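Local coordinates for putative fumarylacetoacetate hydrolase family protein (Yersinia pestis, PDB 3S52) that is of unassigned function but belongs to the fumarylacetoacetate hydrolase family and carries that family's C-terminal domain, at residues A30-I33 against K34-G37; T183-A186 against G187-V190. All coordinates share one frame; numbering follows the deposited sequence.

Interaction 1 of 2, residues A30-I33 against K34-G37. With SO4 (sulfate ion), chain E.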
loop_
_atom_site.group_PDB
_atom_site.type_symbol
_atom_site.label_atom_id
_atom_site.label_comp_id
_atom_site.label_asym_id
_atom_site.label_seq_id
_atom_site.Cartn_x
_atom_site.Cartn_y
_atom_site.Cartn_z
ATOM N N ALA A 30 11.534 -10.815 -18.171
ATOM C CA ALA A 30 11.789 -10.120 -19.440
ATOM C C ALA A 30 10.675 -10.265 -20.478
ATOM O O ALA A 30 10.329 -9.300 -21.155
ATOM C CB ALA A 30 13.126 -10.552 -20.029
ATOM N N GLU A 31 10.113 -11.465 -20.606
ATOM C CA GLU A 31 9.043 -11.680 -21.574
ATOM C C GLU A 31 7.756 -10.936 -21.196
ATOM O O GLU A 31 6.963 -10.584 -22.065
ATOM C CB GLU A 31 8.798 -13.177 -21.804
ATOM C CG GLU A 31 9.943 -13.838 -22.577
ATOM C CD GLU A 31 9.736 -15.327 -22.825
ATOM O OE1 GLU A 31 9.946 -16.133 -21.885
ATOM O OE2 GLU A 31 9.377 -15.693 -23.970
ATOM N N HIS A 32 7.554 -10.688 -19.905
ATOM C CA HIS A 32 6.413 -9.892 -19.485
ATOM C C HIS A 32 6.668 -8.414 -19.775
ATOM O O HIS A 32 5.777 -7.691 -20.254
ATOM C CB HIS A 32 6.095 -10.097 -18.005
ATOM C CG HIS A 32 5.030 -9.179 -17.502
ATOM N ND1 HIS A 32 3.777 -9.117 -18.070
ATOM C CD2 HIS A 32 5.043 -8.255 -16.513
ATOM C CE1 HIS A 32 3.054 -8.211 -17.436
ATOM N NE2 HIS A 32 3.801 -7.669 -16.488
ATOM N N ILE A 33 7.884 -7.959 -19.505
ATOM C CA ILE A 33 8.237 -6.598 -19.868
ATOM C C ILE A 33 7.990 -6.338 -21.360
ATOM O O ILE A 33 7.536 -5.262 -21.753
ATOM C CB ILE A 33 9.674 -6.272 -19.518
ATOM C CG1 ILE A 33 9.867 -6.297 -17.998
ATOM C CG2 ILE A 33 10.020 -4.898 -20.052
ATOM C CD1 ILE A 33 11.309 -6.026 -17.565
ATOM N N LYS A 34 8.267 -7.342 -22.182
ATOM C CA LYS A 34 8.146 -7.211 -23.627
ATOM C C LYS A 34 6.677 -7.115 -24.076
ATOM O O LYS A 34 6.340 -6.292 -24.927
ATOM C CB LYS A 34 8.866 -8.385 -24.296
ATOM C CG LYS A 34 8.732 -8.461 -25.795
ATOM C CD LYS A 34 9.279 -9.795 -26.303
ATOM C CE LYS A 34 9.159 -9.919 -27.822
ATOM N NZ LYS A 34 7.771 -9.725 -28.332
ATOM N N GLU A 35 5.806 -7.925 -23.480
ATOM C CA GLU A 35 4.386 -7.923 -23.841
ATOM C C GLU A 35 3.644 -6.691 -23.310
ATOM O O GLU A 35 2.597 -6.326 -23.841
ATOM C CB GLU A 35 3.697 -9.202 -23.357
ATOM C CG GLU A 35 3.226 -9.140 -21.897
ATOM C CD GLU A 35 2.745 -10.481 -21.388
ATOM O OE1 GLU A 35 2.575 -11.388 -22.225
ATOM O OE2 GLU A 35 2.549 -10.633 -20.157
HETATM N N MSE A 36 4.185 -6.056 -22.271
HETATM C CA MSE A 36 3.646 -4.778 -21.774
HETATM C C MSE A 36 4.210 -3.579 -22.547
HETATM O O MSE A 36 3.890 -2.428 -22.241
HETATM C CB MSE A 36 3.958 -4.580 -20.280
HETATM C CG MSE A 36 3.437 -5.690 -19.360
HETATM SE SE MSE A 36 1.484 -5.700 -19.248
HETATM C CE MSE A 36 1.265 -4.341 -17.857
ATOM N N GLY A 37 5.068 -3.844 -23.528
ATOM C CA GLY A 37 5.684 -2.776 -24.300
ATOM C C GLY A 37 6.592 -1.857 -23.494
ATOM O O GLY A 37 6.921 -0.761 -23.933
HETATM S S SO4 E . 3.606 -5.013 -14.050
HETATM O O1 SO4 E . 2.613 -5.509 -15.003
HETATM O O2 SO4 E . 3.052 -5.050 -12.709
HETATM O O3 SO4 E . 4.813 -5.842 -14.080
HETATM O O4 SO4 E . 3.930 -3.625 -14.419
#
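His32 and Glu35, one helical turn apart, meet ring edge to carboxylate: ND1 of His32 donates to OE2 of Glu35 at 2.9 Å, almost straight at 169°. The oxygen lies in the imidazole plane and is approached on its anti side, while the carboxylate stands nearly perpendicular to the ring. Two torsions bring the groups together: His32 carries CG anti to its backbone N (chi1 173°), and Glu35 holds CG between N and the carbonyl carbon, its chain then running out extended. With ND1 as donor to the carboxylate, NE2 of His32 also donates, reaching O1 of the sulfate ion at 2.9 Å and O3 more weakly. The ring's rotation is thus fixed at both nitrogens, ND1 by Glu35 and NE2 by the sulfate. Selenomethionine Met36 lies against one face of the ring, its CG 3.2 Å from CE1 of His32. The chain bends beyond CG, so that SE sits oblique to the ring, 4.4 Å from the centroid, and CE comes within 3.4 Å of sulfate O1. The last turn of the helix carries these side chains, with Met36 N bonded to His32 O at 3.0 Å; Gly37, with positive phi, ends it in a Schellman motif. The sulfate, probably from the crystallisation liquor, is also bound by Ser27 N and Lys125 NZ. Both Glu35 oxygens accept backbone N-H groups of the loop at Gly197 and Val198, tying short helix 30-35 to the segment ahead of strand 199-201, while Met36 packs on helix 108-117 through Arg108, Gln111 and Lys115.

Interaction 2 of 2, residues T183-A186 against G187-V190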
loop_
_atom_site.group_PDB
_atom_site.type_symbol
_atom_site.label_atom_id
_atom_site.label_comp_id
_atom_site.label_asym_id
_atom_site.label_seq_id
_atom_site.Cartn_x
_atom_site.Cartn_y
_atom_site.Cartn_z
ATOM N N THR A 183 9.753 -2.002 6.279
ATOM C CA THR A 183 9.910 -3.084 7.244
ATOM C C THR A 183 8.933 -4.183 6.836
ATOM O O THR A 183 7.744 -3.928 6.641
ATOM C CB THR A 183 9.606 -2.618 8.682
ATOM O OG1 THR A 183 10.683 -1.796 9.149
ATOM C CG2 THR A 183 9.440 -3.828 9.627
ATOM N N LEU A 184 9.431 -5.400 6.672
ATOM C CA LEU A 184 8.562 -6.522 6.350
ATOM C C LEU A 184 8.300 -7.313 7.624
ATOM O O LEU A 184 9.194 -7.983 8.136
ATOM C CB LEU A 184 9.193 -7.412 5.280
ATOM C CG LEU A 184 9.673 -6.719 4.003
ATOM C CD1 LEU A 184 10.165 -7.738 2.995
ATOM C CD2 LEU A 184 8.576 -5.853 3.402
ATOM N N ARG A 185 7.083 -7.216 8.147
ATOM C CA ARG A 185 6.772 -7.854 9.411
ATOM C C ARG A 185 6.546 -9.342 9.183
ATOM O O ARG A 185 6.227 -9.767 8.070
ATOM C CB ARG A 185 5.543 -7.207 10.046
ATOM C CG ARG A 185 5.676 -5.690 10.336
ATOM C CD ARG A 185 4.737 -5.263 11.480
ATOM N NE ARG A 185 4.645 -3.808 11.687
ATOM C CZ ARG A 185 5.577 -3.081 12.297
ATOM N NH1 ARG A 185 5.406 -1.775 12.459
ATOM N NH2 ARG A 185 6.688 -3.654 12.739
ATOM N N ALA A 186 6.722 -10.132 10.232
ATOM C CA ALA A 186 6.292 -11.519 10.188
ATOM C C ALA A 186 4.843 -11.510 9.729
ATOM O O ALA A 186 4.041 -10.722 10.225
ATOM C CB ALA A 186 6.404 -12.152 11.574
ATOM N N GLY A 187 4.513 -12.359 8.762
ATOM C CA GLY A 187 3.162 -12.401 8.236
ATOM C C GLY A 187 2.992 -11.560 6.983
ATOM O O GLY A 187 1.958 -11.634 6.328
ATOM N N ASP A 188 3.988 -10.743 6.639
ATOM C CA ASP A 188 3.886 -10.027 5.373
ATOM C C ASP A 188 4.148 -11.000 4.238
ATOM O O ASP A 188 4.777 -12.039 4.428
ATOM C CB ASP A 188 4.820 -8.819 5.286
ATOM C CG ASP A 188 4.300 -7.609 6.080
ATOM O OD1 ASP A 188 3.109 -7.574 6.464
ATOM O OD2 ASP A 188 5.090 -6.678 6.312
ATOM N N ILE A 189 3.654 -10.661 3.057
ATOM C CA ILE A 189 3.800 -11.517 1.900
ATOM C C ILE A 189 4.559 -10.734 0.840
ATOM O O ILE A 189 4.358 -9.524 0.691
ATOM C CB ILE A 189 2.399 -11.929 1.355
ATOM C CG1 ILE A 189 1.614 -12.728 2.405
ATOM C CG2 ILE A 189 2.515 -12.695 0.058
ATOM C CD1 ILE A 189 0.114 -12.845 2.089
ATOM N N VAL A 190 5.425 -11.421 0.100
ATOM C CA VAL A 190 6.121 -10.798 -1.013
ATOM C C VAL A 190 5.708 -11.488 -2.296
ATOM O O VAL A 190 5.730 -12.724 -2.375
ATOM C CB VAL A 190 7.639 -10.884 -0.853
ATOM C CG1 VAL A 190 8.335 -10.515 -2.172
ATOM C CG2 VAL A 190 8.095 -9.993 0.298
#
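Arg185 to Asp188 form a type II beta turn, closed by the bond from Asp188 N to Arg185 O at 2.8 Å, with Gly187 at the positive-phi corner where a CB would be jammed against the carbonyl O of Ala186. The Asp188 side chain folds back over the turn it ends: CG lies anti to the carbonyl carbon (chi1 -77°), which brings OD2 to 2.8 Å from Arg185 N. This N-H comes from well above the carboxylate plane, 58° out of it, and the bond is bent to 147°. Arg185 and Asp188 are thus joined twice, backbone to backbone and backbone to carboxylate. OD2 also rests 3.5 Å from CA of Leu184 and takes a second, charged partner in Lys21, which bonds to Thr183 O as well. The turn leads from the loop after helix 171-181 into strand 189-191, a short member of the mixed sheet of this FAA hydrolase C-terminal domain, paired parallel to strand 21-26 and antiparallel to strand 70-80. The aliphatic part of Arg185 runs alongside the aspartate, CB 3.8 Å from Asp188 OD2, but the guanidinium continues outward, with NE 6.1 Å from Asp188 OD2; NH1 forms a salt bridge with Glu51 of the second subunit. Thr183 OG1 likewise bonds to Asp128 of that subunit. Leu184 crosses Val190 at about a right angle, CD1 of Leu184 touching CG2 of Val190 at 4.1 Å, and both side chains pack on Ile175 of helix 171-181.

How the interactions relate
Interactions 1 and 2 lie on opposite sides of the chain's centre, about 28 Å apart between centres and about 15 Å between nearest atoms, and share no element. Both are local contacts built round an acidic side chain and a glycine of positive phi, but interaction 1 has four exposed residues and two buried ones, His32 and Ile33, whereas interaction 2, with four buried and none exposed among its touching residues, is more enclosed. In interaction 1 the carboxylate pairs with an imidazole whose other nitrogen binds a sulfate; in interaction 2 it accepts a backbone N-H and a lysine. Only interaction 2 reaches the second subunit.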